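Local coordinates for glycosaminoglycan xylosylkinase (Hydra vulgaris, PDB 5XOM), which probably phosphorylates the xylose of the glycosaminoglycan-protein linkage region, as a secretory-pathway kinase of the Fam20 family, at residues Ala61-Asp67 / Asp142-Tyr148; Lys171-Thr175 / Phe186-Cys190; Asn303-Lys309 / Arg366-Leu370; Pro253-Arg259 / Tyr281-Glu285. One frame throughout, in Å; residues are numbered along the deposited sequence.

Interaction 1 (Ala61-Asp67 / Asp142-Tyr148); sequences ALTVDSD and DRLLGFY
The non-helical segment A61-D67 runs past the C-terminal end of helix 132-144, with T63 opposite Y148 (CA-CA 5.1 Å) and D65 nearest R143 (7.3 Å). Backbone bonding centres on Y148, in left-handed conformation (57/40): its O accepts from L62 N (2.8 Å) and weakly from T63 N (3.4 Å). The helix ends in a Schellman motif, G146 taking positive phi, and this turn brings Y148 round to face the loop. In the kinase-like fold the helix probably corresponds to helix C. Among side chains, R143 (chi1 m, chi3 p) donates from NH2 to V64 O at 2.6 Å, while NH1 forms a long, weak salt bridge to D67 OD1 (3.5 Å). Through water 1, T63 OG1 (2.5 Å) is linked to D142 OD1 (2.6 Å); D142 OD2 is held by R149 N. Y148, chi1 m, packs beside T63, whose OG1 meets the ring edge at CD1 (3.3 Å). S66 N-caps helix 67-79, its OG bonded to E69 N and to E69 of the second subunit.

Interaction 2 (Lys171-Thr175 / Phe186-Cys190); sequences KLATT and FYGKC
Helix 170-173 ends within K171-T175, and T175 lies against the turn that F186-C190 makes on leaving strand 184-186; T175 and F186 are nearest (CA-CA 5.2 Å). T175 (chi1 p) is the polar centre: its N and OG1 both donate to L172 O, at 3.0 and 2.9 Å, closing the last helical turn with backbone and side chain together. Across the contact, T175 O accepts from Y187 N (3.1 Å) and receives a CA-H...O contact from F186 CA (3.1 Å). T175 OG1 also accepts weakly from G188 N (3.2 Å). G188 makes the bend with phi 71°, which favours glycine. T174 OG1 is bonded to K170 O. Apolar contacts add to the fit: T175 CB sits 3.7 Å from the centroid of the Y187 ring (chi1 p), almost on its normal, a CH-pi contact, and L172 CD1 meets F186 CD2 at 3.7 Å. K189 (chi1 m) runs along the helix end, CE 3.1 Å from K171 O and CG 3.9 Å from T175 CG2. F186 pairs through its backbone with A199, and C190 is disulfide-linked to C193. L172 and F186 also pack on T87 and L94, in the loop, probably equivalent to a kinase glycine-rich loop, connecting strands 82-86 and 96-100 of the five-stranded sheet.

Interaction 3 (Asn303-Lys309 / Arg366-Leu370); sequences NPFVDEK and RRLLL
N303-K309 runs irregularly alongside helix 358-382, with D307 nearest R367 (CA-CA 7.0 Å) and K309 nearest L370 (8.5 Å). N303 opens it with an Asx turn, OD1 accepting from F305 N at 2.7 Å, while N303 O receives a weak bond from R367 NH2 (3.1 Å). P304 O takes a bond from R366 NH2 (2.7 Å), and water 3 bridges P304 O (2.7 Å) to R366 NH1 (3.1 Å). V306, its side chain turned away, offers its O to R367 NH2 (2.8 Å, weak). D307 (chi1 m) points at the helix between the two arginines: OD1 bonds R366 NE at 2.9 Å, and OD2 bonds both R366 NH2 (2.9 Å) and R367 NE (2.8 Å). R366 starts t, t and bends at chi3 (p); R367 starts from m, then runs nearly straight, and also donates from NH1 to L272 O of helix 259-273. K309 reaches back so that its CE lies 4.2 Å from L370 CD2. D307, R366 and R367 form a salt-bridge network fastening a loop to a helix. Following the hairpin of strands 280-286 and 289-292, the loop probably lies within the equivalent of a protein kinase activation segment, some way past its start.

Interaction 4 (Pro253-Arg259 / Tyr281-Glu285); sequences PYTKGPR and YEYIE
A cation-pi pair joins the N-terminus of helix 259-273 to strand 280-286, the central strand of a three-stranded antiparallel sheet that probably belongs to the C-terminal lobe of this kinase-like fold. The backbones stay well apart, R259 and Y283 being closest at 9.2 Å between CA atoms, so side chains bridge the gap. Alternation along the extended strand turns Y281, Y283 and E285 toward the loop and leaves E282 and I284 out of contact. R259, the most deeply engaged residue, leaves the helix start with chi1 t and chi2 and chi3 both p. This fold of the chain lays its guanidinium flat over the Y283 ring (chi1 p), CZ standing 3.9 Å from the centroid and 6° off the normal. Edgewise, R259 NH1 donates to Y281 OH (3.1 Å), and R259 NH2 has a further partner in S290 OG. Y281 (chi1 p) is the second hub: its hydroxyl also shares a 2.8 Å hydrogen bond with Y254 OH, tying in the loop that follows the cis peptide before P253. Y254 and Y281 both rest on L263 of helix 259-273. E285 lies beyond direct salt-bridge range of R259, and water 4 spans the gap, accepting a weak bond from R259 NH2 and donating to E285 OE2, 2.9 Å from each.

In the fold
Along the chain the contacts follow one another in the order 1, 2, 4, 3. Interaction 2 lies beside the five-stranded sheet, probably the N-terminal lobe, on the opposite side of the chain's centre from interaction 1 (centres 34 Å apart). Interactions 3 and 4, centres 27 Å apart, belong to the largely helical other lobe. Interaction 1 lies closer to these two, its centre 20 Å from that of interaction 4 and 23 Å from that of interaction 3: L62 CD2 packs on I284 CD1 (4.0 Å), and nearest atoms come within about 6 Å of interaction 3. Helix 259-273, beginning in interaction 4, packing on D142 of interaction 1 and accepting R367 of interaction 3 near its end, connects three of the four contacts.

Interaction 1 (Ala61-Asp67 / Asp142-Tyr148)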
# COMPACT_ATOMS: atom_id res chain seq x y z
N ALA A 61 -5.85 -13.13 -0.79
CA ALA A 61 -6.31 -11.79 -0.43
C ALA A 61 -6.94 -11.12 -1.65
O ALA A 61 -6.27 -10.97 -2.68
CB ALA A 61 -5.16 -10.93 0.11
N LEU A 62 -8.20 -10.71 -1.52
CA LEU A 62 -8.82 -9.93 -2.58
C LEU A 62 -8.46 -8.45 -2.46
O LEU A 62 -8.34 -7.77 -3.48
CB LEU A 62 -10.35 -10.09 -2.55
CG LEU A 62 -10.94 -11.43 -3.00
CD1 LEU A 62 -12.47 -11.32 -3.04
CD2 LEU A 62 -10.37 -11.90 -4.35
N THR A 63 -8.28 -7.95 -1.25
CA THR A 63 -7.93 -6.55 -1.02
C THR A 63 -6.71 -6.48 -0.11
O THR A 63 -6.26 -7.49 0.45
CB THR A 63 -9.10 -5.77 -0.40
OG1 THR A 63 -9.49 -6.39 0.83
CG2 THR A 63 -10.29 -5.76 -1.35
N VAL A 64 -6.18 -5.27 0.04
CA VAL A 64 -4.92 -5.04 0.74
C VAL A 64 -5.13 -4.00 1.83
O VAL A 64 -6.14 -3.29 1.87
CB VAL A 64 -3.81 -4.59 -0.22
CG1 VAL A 64 -3.44 -5.72 -1.16
CG2 VAL A 64 -4.26 -3.37 -1.01
N ASP A 65 -4.13 -3.90 2.71
CA ASP A 65 -4.17 -2.98 3.83
C ASP A 65 -4.12 -1.52 3.40
O ASP A 65 -4.58 -0.65 4.14
CB ASP A 65 -3.02 -3.30 4.79
CG ASP A 65 -2.98 -2.39 6.00
OD1 ASP A 65 -4.06 -2.08 6.55
OD2 ASP A 65 -1.87 -1.98 6.40
N SER A 66 -3.57 -1.24 2.21
CA SER A 66 -3.34 0.12 1.74
C SER A 66 -4.65 0.86 1.51
O SER A 66 -5.39 0.56 0.56
CB SER A 66 -2.52 0.09 0.45
OG SER A 66 -2.55 1.35 -0.19
N ASP A 67 -4.91 1.89 2.32
CA ASP A 67 -6.07 2.74 2.11
C ASP A 67 -5.96 3.54 0.82
O ASP A 67 -6.97 3.84 0.19
CB ASP A 67 -6.27 3.68 3.30
CG ASP A 67 -6.79 2.96 4.54
OD1 ASP A 67 -7.20 1.78 4.42
OD2 ASP A 67 -6.80 3.58 5.62
N ASP A 142 -14.70 -6.59 6.80
CA ASP A 142 -13.79 -7.61 6.29
C ASP A 142 -12.35 -7.10 6.26
O ASP A 142 -11.42 -7.83 6.61
CB ASP A 142 -14.24 -8.04 4.89
CG ASP A 142 -13.19 -8.83 4.14
OD1 ASP A 142 -12.35 -8.21 3.44
OD2 ASP A 142 -13.21 -10.07 4.21
N ARG A 143 -12.16 -5.83 5.90
CA ARG A 143 -10.83 -5.22 5.97
C ARG A 143 -10.42 -4.95 7.41
O ARG A 143 -9.27 -5.21 7.79
CB ARG A 143 -10.80 -3.94 5.14
CG ARG A 143 -11.25 -4.14 3.72
CD ARG A 143 -11.01 -2.91 2.87
NE ARG A 143 -9.59 -2.67 2.68
CZ ARG A 143 -8.95 -1.59 3.12
NH1 ARG A 143 -9.62 -0.64 3.77
NH2 ARG A 143 -7.65 -1.45 2.91
N LEU A 144 -11.35 -4.45 8.23
CA LEU A 144 -11.03 -4.12 9.62
C LEU A 144 -10.56 -5.36 10.39
O LEU A 144 -9.63 -5.28 11.20
CB LEU A 144 -12.25 -3.49 10.30
CG LEU A 144 -12.14 -3.19 11.80
CD1 LEU A 144 -10.99 -2.23 12.05
CD2 LEU A 144 -13.46 -2.64 12.33
N LEU A 145 -11.19 -6.50 10.16
CA LEU A 145 -10.79 -7.72 10.85
C LEU A 145 -9.60 -8.41 10.20
O LEU A 145 -9.15 -9.44 10.72
CB LEU A 145 -11.95 -8.71 10.93
CG LEU A 145 -13.21 -8.29 11.68
CD1 LEU A 145 -14.33 -9.29 11.43
CD2 LEU A 145 -12.91 -8.14 13.18
N GLY A 146 -9.07 -7.88 9.09
CA GLY A 146 -7.90 -8.46 8.46
C GLY A 146 -8.16 -9.69 7.62
O GLY A 146 -7.21 -10.41 7.30
N PHE A 147 -9.42 -9.97 7.26
CA PHE A 147 -9.70 -11.10 6.38
C PHE A 147 -9.32 -10.78 4.93
O PHE A 147 -8.72 -11.61 4.25
CB PHE A 147 -11.17 -11.50 6.48
CG PHE A 147 -11.54 -12.18 7.77
CD1 PHE A 147 -10.77 -13.21 8.27
CD2 PHE A 147 -12.66 -11.78 8.49
CE1 PHE A 147 -11.10 -13.84 9.46
CE2 PHE A 147 -13.00 -12.41 9.67
CZ PHE A 147 -12.22 -13.44 10.16
N TYR A 148 -9.69 -9.59 4.45
CA TYR A 148 -9.37 -9.13 3.10
C TYR A 148 -9.90 -10.09 2.02
O TYR A 148 -9.25 -10.32 1.00
CB TYR A 148 -7.87 -8.87 2.93
CG TYR A 148 -7.34 -7.78 3.86
CD1 TYR A 148 -7.67 -6.45 3.64
CD2 TYR A 148 -6.52 -8.08 4.95
CE1 TYR A 148 -7.21 -5.45 4.48
CE2 TYR A 148 -6.06 -7.09 5.79
CZ TYR A 148 -6.40 -5.77 5.56
OH TYR A 148 -5.95 -4.79 6.40
O HOH W 1 -11.91 -6.69 1.35

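Interaction 2 (Lys171-Thr175 / Phe186-Cys190)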
# COMPACT_ATOMS: atom_id res chain seq x y z
N LYS A 171 -34.22 -6.24 -21.22
CA LYS A 171 -34.56 -7.14 -20.13
C LYS A 171 -34.81 -6.37 -18.84
O LYS A 171 -35.72 -6.72 -18.07
CB LYS A 171 -33.44 -8.16 -19.92
CG LYS A 171 -33.92 -9.59 -19.73
CD LYS A 171 -32.73 -10.48 -19.40
CE LYS A 171 -31.57 -10.26 -20.37
NZ LYS A 171 -30.41 -11.13 -20.02
N LEU A 172 -34.04 -5.32 -18.61
CA LEU A 172 -34.20 -4.50 -17.42
C LEU A 172 -35.23 -3.39 -17.63
O LEU A 172 -36.10 -3.18 -16.78
CB LEU A 172 -32.85 -3.90 -17.01
CG LEU A 172 -32.85 -2.76 -16.00
CD1 LEU A 172 -33.31 -3.25 -14.64
CD2 LEU A 172 -31.47 -2.13 -15.89
N ALA A 173 -35.17 -2.71 -18.78
CA ALA A 173 -36.04 -1.56 -19.03
C ALA A 173 -37.52 -1.93 -18.92
O ALA A 173 -38.32 -1.13 -18.43
CB ALA A 173 -35.73 -0.97 -20.41
N THR A 174 -37.90 -3.12 -19.39
CA THR A 174 -39.32 -3.48 -19.37
C THR A 174 -39.85 -3.76 -17.98
O THR A 174 -41.05 -4.03 -17.85
CB THR A 174 -39.59 -4.70 -20.26
OG1 THR A 174 -38.91 -5.85 -19.72
CG2 THR A 174 -39.10 -4.45 -21.67
N THR A 175 -39.03 -3.70 -16.93
CA THR A 175 -39.52 -3.87 -15.57
C THR A 175 -39.53 -2.56 -14.80
O THR A 175 -39.73 -2.57 -13.58
CB THR A 175 -38.69 -4.92 -14.81
OG1 THR A 175 -37.38 -4.42 -14.55
CG2 THR A 175 -38.57 -6.20 -15.62
N PHE A 186 -38.12 -0.31 -10.37
CA PHE A 186 -38.02 -1.47 -11.24
C PHE A 186 -38.11 -2.74 -10.40
O PHE A 186 -37.78 -2.72 -9.21
CB PHE A 186 -36.75 -1.46 -12.11
CG PHE A 186 -35.46 -1.76 -11.37
CD1 PHE A 186 -34.73 -0.75 -10.76
CD2 PHE A 186 -34.97 -3.06 -11.34
CE1 PHE A 186 -33.54 -1.04 -10.10
CE2 PHE A 186 -33.78 -3.35 -10.68
CZ PHE A 186 -33.06 -2.34 -10.06
N TYR A 187 -38.59 -3.83 -11.01
CA TYR A 187 -38.80 -5.07 -10.28
C TYR A 187 -38.02 -6.28 -10.80
O TYR A 187 -38.10 -7.34 -10.17
CB TYR A 187 -40.29 -5.42 -10.23
CG TYR A 187 -40.96 -5.65 -11.56
CD1 TYR A 187 -40.91 -6.89 -12.18
CD2 TYR A 187 -41.69 -4.64 -12.18
CE1 TYR A 187 -41.54 -7.11 -13.40
CE2 TYR A 187 -42.32 -4.84 -13.39
CZ TYR A 187 -42.24 -6.08 -14.00
OH TYR A 187 -42.87 -6.30 -15.21
N GLY A 188 -37.28 -6.17 -11.90
CA GLY A 188 -36.39 -7.23 -12.35
C GLY A 188 -37.11 -8.47 -12.89
O GLY A 188 -38.32 -8.50 -13.07
N LYS A 189 -36.30 -9.51 -13.18
CA LYS A 189 -36.82 -10.76 -13.73
C LYS A 189 -36.30 -12.01 -13.02
O LYS A 189 -36.33 -13.10 -13.61
CB LYS A 189 -36.52 -10.84 -15.23
CG LYS A 189 -37.28 -9.81 -16.02
CD LYS A 189 -36.98 -9.88 -17.50
CE LYS A 189 -37.91 -8.94 -18.25
NZ LYS A 189 -39.33 -9.32 -17.97
N CYS A 190 -35.84 -11.89 -11.78
CA CYS A 190 -35.34 -13.01 -11.00
C CYS A 190 -36.50 -13.92 -10.58
O CYS A 190 -37.67 -13.65 -10.85
CB CYS A 190 -34.57 -12.50 -9.79
SG CYS A 190 -35.64 -11.90 -8.47

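Interaction 3 (Asn303-Lys309 / Arg366-Leu370)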
# COMPACT_ATOMS: atom_id res chain seq x y z
N ASN A 303 -31.42 -7.77 12.15
CA ASN A 303 -31.97 -7.57 13.49
C ASN A 303 -30.83 -7.36 14.47
O ASN A 303 -30.04 -8.27 14.74
CB ASN A 303 -32.86 -8.75 13.92
CG ASN A 303 -33.47 -8.56 15.32
OD1 ASN A 303 -33.00 -7.76 16.14
ND2 ASN A 303 -34.60 -9.21 15.53
N PRO A 304 -30.72 -6.16 15.05
CA PRO A 304 -29.59 -5.86 15.94
C PRO A 304 -29.75 -6.44 17.34
O PRO A 304 -28.83 -6.29 18.16
CB PRO A 304 -29.61 -4.33 15.99
CG PRO A 304 -31.07 -4.00 15.86
CD PRO A 304 -31.64 -5.02 14.92
N PHE A 305 -30.88 -7.05 17.65
CA PHE A 305 -31.16 -7.52 19.01
C PHE A 305 -31.00 -9.02 19.16
O PHE A 305 -31.04 -9.52 20.29
CB PHE A 305 -32.57 -7.10 19.45
CG PHE A 305 -32.86 -5.64 19.22
CD1 PHE A 305 -32.09 -4.66 19.82
CD2 PHE A 305 -33.94 -5.25 18.43
CE1 PHE A 305 -32.36 -3.31 19.61
CE2 PHE A 305 -34.23 -3.90 18.23
CZ PHE A 305 -33.43 -2.93 18.82
N VAL A 306 -30.83 -9.75 18.06
CA VAL A 306 -30.77 -11.21 18.08
C VAL A 306 -29.40 -11.64 17.57
O VAL A 306 -28.92 -11.13 16.55
CB VAL A 306 -31.88 -11.84 17.22
CG1 VAL A 306 -31.75 -13.36 17.17
CG2 VAL A 306 -33.26 -11.43 17.75
N ASP A 307 -28.78 -12.57 18.29
CA ASP A 307 -27.51 -13.17 17.89
C ASP A 307 -27.77 -14.65 17.62
O ASP A 307 -28.08 -15.40 18.56
CB ASP A 307 -26.45 -12.96 18.97
CG ASP A 307 -26.46 -11.54 19.53
OD1 ASP A 307 -26.33 -11.36 20.76
OD2 ASP A 307 -26.61 -10.58 18.73
N GLU A 308 -27.64 -15.06 16.36
CA GLU A 308 -27.95 -16.46 15.99
C GLU A 308 -26.65 -17.25 16.11
O GLU A 308 -25.84 -17.34 15.18
CB GLU A 308 -28.54 -16.55 14.58
CG GLU A 308 -29.86 -15.80 14.39
CD GLU A 308 -31.08 -16.65 14.73
OE1 GLU A 308 -32.20 -16.17 14.55
OE2 GLU A 308 -30.91 -17.81 15.13
N LYS A 309 -26.47 -17.87 17.29
CA LYS A 309 -25.24 -18.61 17.58
C LYS A 309 -25.07 -19.82 16.68
O LYS A 309 -23.95 -20.31 16.54
CB LYS A 309 -25.22 -19.00 19.05
CG LYS A 309 -24.98 -17.83 19.99
CD LYS A 309 -24.96 -18.30 21.44
CE LYS A 309 -24.72 -17.14 22.39
NZ LYS A 309 -24.78 -17.53 23.83
N ARG A 366 -21.16 -6.72 20.95
CA ARG A 366 -21.74 -7.81 21.74
C ARG A 366 -21.37 -9.16 21.16
O ARG A 366 -20.99 -10.08 21.90
CB ARG A 366 -23.26 -7.65 21.81
CG ARG A 366 -23.94 -8.67 22.70
CD ARG A 366 -25.45 -8.39 22.82
NE ARG A 366 -26.11 -8.60 21.55
CZ ARG A 366 -26.65 -7.63 20.82
NH1 ARG A 366 -26.61 -6.37 21.25
NH2 ARG A 366 -27.22 -7.90 19.65
N ARG A 367 -21.45 -9.30 19.84
CA ARG A 367 -21.19 -10.60 19.23
C ARG A 367 -19.70 -10.95 19.24
O ARG A 367 -19.35 -12.14 19.26
CB ARG A 367 -21.73 -10.62 17.81
CG ARG A 367 -23.25 -10.65 17.75
CD ARG A 367 -23.76 -10.22 16.40
NE ARG A 367 -25.19 -9.94 16.46
CZ ARG A 367 -25.87 -9.28 15.52
NH1 ARG A 367 -25.24 -8.85 14.44
NH2 ARG A 367 -27.17 -9.06 15.67
N LEU A 368 -18.83 -9.95 19.26
CA LEU A 368 -17.40 -10.23 19.37
C LEU A 368 -17.08 -10.90 20.70
O LEU A 368 -16.31 -11.86 20.75
CB LEU A 368 -16.60 -8.94 19.19
CG LEU A 368 -15.08 -9.00 19.39
CD1 LEU A 368 -14.46 -10.06 18.50
CD2 LEU A 368 -14.46 -7.64 19.11
N LEU A 369 -17.71 -10.43 21.79
CA LEU A 369 -17.52 -11.10 23.08
C LEU A 369 -18.08 -12.51 23.06
O LEU A 369 -17.52 -13.42 23.68
CB LEU A 369 -18.17 -10.29 24.21
CG LEU A 369 -17.53 -8.94 24.51
CD1 LEU A 369 -18.24 -8.29 25.68
CD2 LEU A 369 -16.04 -9.10 24.79
N LEU A 370 -19.22 -12.72 22.38
CA LEU A 370 -19.76 -14.07 22.28
C LEU A 370 -18.83 -14.99 21.49
O LEU A 370 -18.77 -16.19 21.77
CB LEU A 370 -21.15 -14.03 21.63
CG LEU A 370 -22.23 -13.23 22.37
CD1 LEU A 370 -23.49 -13.12 21.51
CD2 LEU A 370 -22.54 -13.85 23.74
O HOH W 2 -27.23 -7.32 13.09
O HOH W 3 -27.83 -4.16 19.51

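Interaction 4 (Pro253-Arg259 / Tyr281-Glu285)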
# COMPACT_ATOMS: atom_id res chain seq x y z
N PRO A 253 -12.97 -31.54 0.40
CA PRO A 253 -11.68 -30.86 0.61
C PRO A 253 -11.45 -30.43 2.05
O PRO A 253 -10.70 -29.49 2.31
CB PRO A 253 -11.80 -29.64 -0.30
CG PRO A 253 -13.26 -29.30 -0.23
CD PRO A 253 -14.02 -30.58 -0.01
N TYR A 254 -12.12 -31.09 2.99
CA TYR A 254 -12.00 -30.74 4.40
C TYR A 254 -10.96 -31.57 5.14
O TYR A 254 -10.76 -31.36 6.34
CB TYR A 254 -13.38 -30.83 5.07
CG TYR A 254 -14.44 -30.13 4.25
CD1 TYR A 254 -14.46 -28.74 4.15
CD2 TYR A 254 -15.39 -30.85 3.53
CE1 TYR A 254 -15.41 -28.09 3.38
CE2 TYR A 254 -16.34 -30.21 2.76
CZ TYR A 254 -16.34 -28.83 2.68
OH TYR A 254 -17.28 -28.18 1.92
N THR A 255 -10.28 -32.49 4.45
CA THR A 255 -9.30 -33.34 5.12
C THR A 255 -7.97 -32.61 5.30
O THR A 255 -7.33 -32.74 6.35
CB THR A 255 -9.05 -34.62 4.32
OG1 THR A 255 -8.25 -34.33 3.18
CG2 THR A 255 -10.36 -35.19 3.83
N LYS A 256 -7.53 -31.89 4.27
CA LYS A 256 -6.25 -31.19 4.30
C LYS A 256 -6.44 -29.78 3.75
O LYS A 256 -7.45 -29.46 3.13
CB LYS A 256 -5.16 -31.87 3.46
CG LYS A 256 -5.46 -31.82 1.97
CD LYS A 256 -4.24 -32.17 1.13
CE LYS A 256 -3.96 -33.65 1.12
NZ LYS A 256 -2.79 -34.00 0.27
N GLY A 257 -5.42 -28.95 3.95
CA GLY A 257 -5.41 -27.63 3.38
C GLY A 257 -6.21 -26.63 4.18
O GLY A 257 -6.62 -26.87 5.32
N PRO A 258 -6.47 -25.46 3.58
CA PRO A 258 -7.07 -24.34 4.30
C PRO A 258 -8.59 -24.29 4.30
O PRO A 258 -9.14 -23.36 4.90
CB PRO A 258 -6.50 -23.13 3.55
CG PRO A 258 -6.40 -23.62 2.14
CD PRO A 258 -6.03 -25.08 2.22
N ARG A 259 -9.29 -25.24 3.68
CA ARG A 259 -10.72 -25.06 3.43
C ARG A 259 -11.51 -24.97 4.73
O ARG A 259 -12.37 -24.10 4.89
CB ARG A 259 -11.29 -26.18 2.58
CG ARG A 259 -12.75 -25.94 2.26
CD ARG A 259 -12.96 -24.67 1.42
NE ARG A 259 -12.03 -24.58 0.31
CZ ARG A 259 -12.25 -25.14 -0.87
NH1 ARG A 259 -13.36 -25.84 -1.10
NH2 ARG A 259 -11.35 -25.01 -1.84
N TYR A 281 -21.05 -21.83 -0.35
CA TYR A 281 -19.91 -20.92 -0.29
C TYR A 281 -19.18 -20.92 -1.62
O TYR A 281 -19.34 -21.83 -2.45
CB TYR A 281 -18.96 -21.28 0.86
CG TYR A 281 -18.22 -22.59 0.71
CD1 TYR A 281 -16.98 -22.64 0.09
CD2 TYR A 281 -18.74 -23.78 1.21
CE1 TYR A 281 -16.28 -23.82 -0.05
CE2 TYR A 281 -18.05 -24.97 1.09
CZ TYR A 281 -16.82 -24.99 0.46
OH TYR A 281 -16.12 -26.17 0.32
N GLU A 282 -18.38 -19.88 -1.83
CA GLU A 282 -17.66 -19.68 -3.07
C GLU A 282 -16.19 -19.43 -2.77
O GLU A 282 -15.85 -18.85 -1.73
CB GLU A 282 -18.25 -18.51 -3.87
CG GLU A 282 -19.64 -18.80 -4.42
CD GLU A 282 -20.35 -17.57 -4.97
OE1 GLU A 282 -20.48 -17.46 -6.21
OE2 GLU A 282 -20.77 -16.71 -4.17
N TYR A 283 -15.32 -19.87 -3.68
CA TYR A 283 -13.88 -19.78 -3.44
C TYR A 283 -13.14 -19.55 -4.75
O TYR A 283 -13.64 -19.88 -5.83
CB TYR A 283 -13.36 -21.04 -2.73
CG TYR A 283 -13.47 -22.34 -3.51
CD1 TYR A 283 -14.64 -23.09 -3.47
CD2 TYR A 283 -12.40 -22.83 -4.24
CE1 TYR A 283 -14.74 -24.29 -4.17
CE2 TYR A 283 -12.49 -24.03 -4.94
CZ TYR A 283 -13.66 -24.76 -4.90
OH TYR A 283 -13.75 -25.94 -5.60
N ILE A 284 -11.96 -18.94 -4.64
CA ILE A 284 -11.04 -18.79 -5.75
C ILE A 284 -9.94 -19.83 -5.58
O ILE A 284 -9.73 -20.38 -4.50
CB ILE A 284 -10.44 -17.37 -5.85
CG1 ILE A 284 -9.72 -17.00 -4.55
CG2 ILE A 284 -11.54 -16.35 -6.18
CD1 ILE A 284 -8.97 -15.66 -4.61
N GLU A 285 -9.23 -20.12 -6.67
CA GLU A 285 -8.23 -21.18 -6.63
C GLU A 285 -7.26 -21.02 -7.79
O GLU A 285 -7.67 -20.68 -8.91
CB GLU A 285 -8.90 -22.55 -6.66
CG GLU A 285 -7.94 -23.73 -6.50
CD GLU A 285 -8.68 -25.04 -6.33
OE1 GLU A 285 -9.38 -25.45 -7.28
OE2 GLU A 285 -8.58 -25.67 -5.26
O HOH W 4 -10.38 -27.10 -3.54
O HOH W 5 -12.63 -27.31 -3.45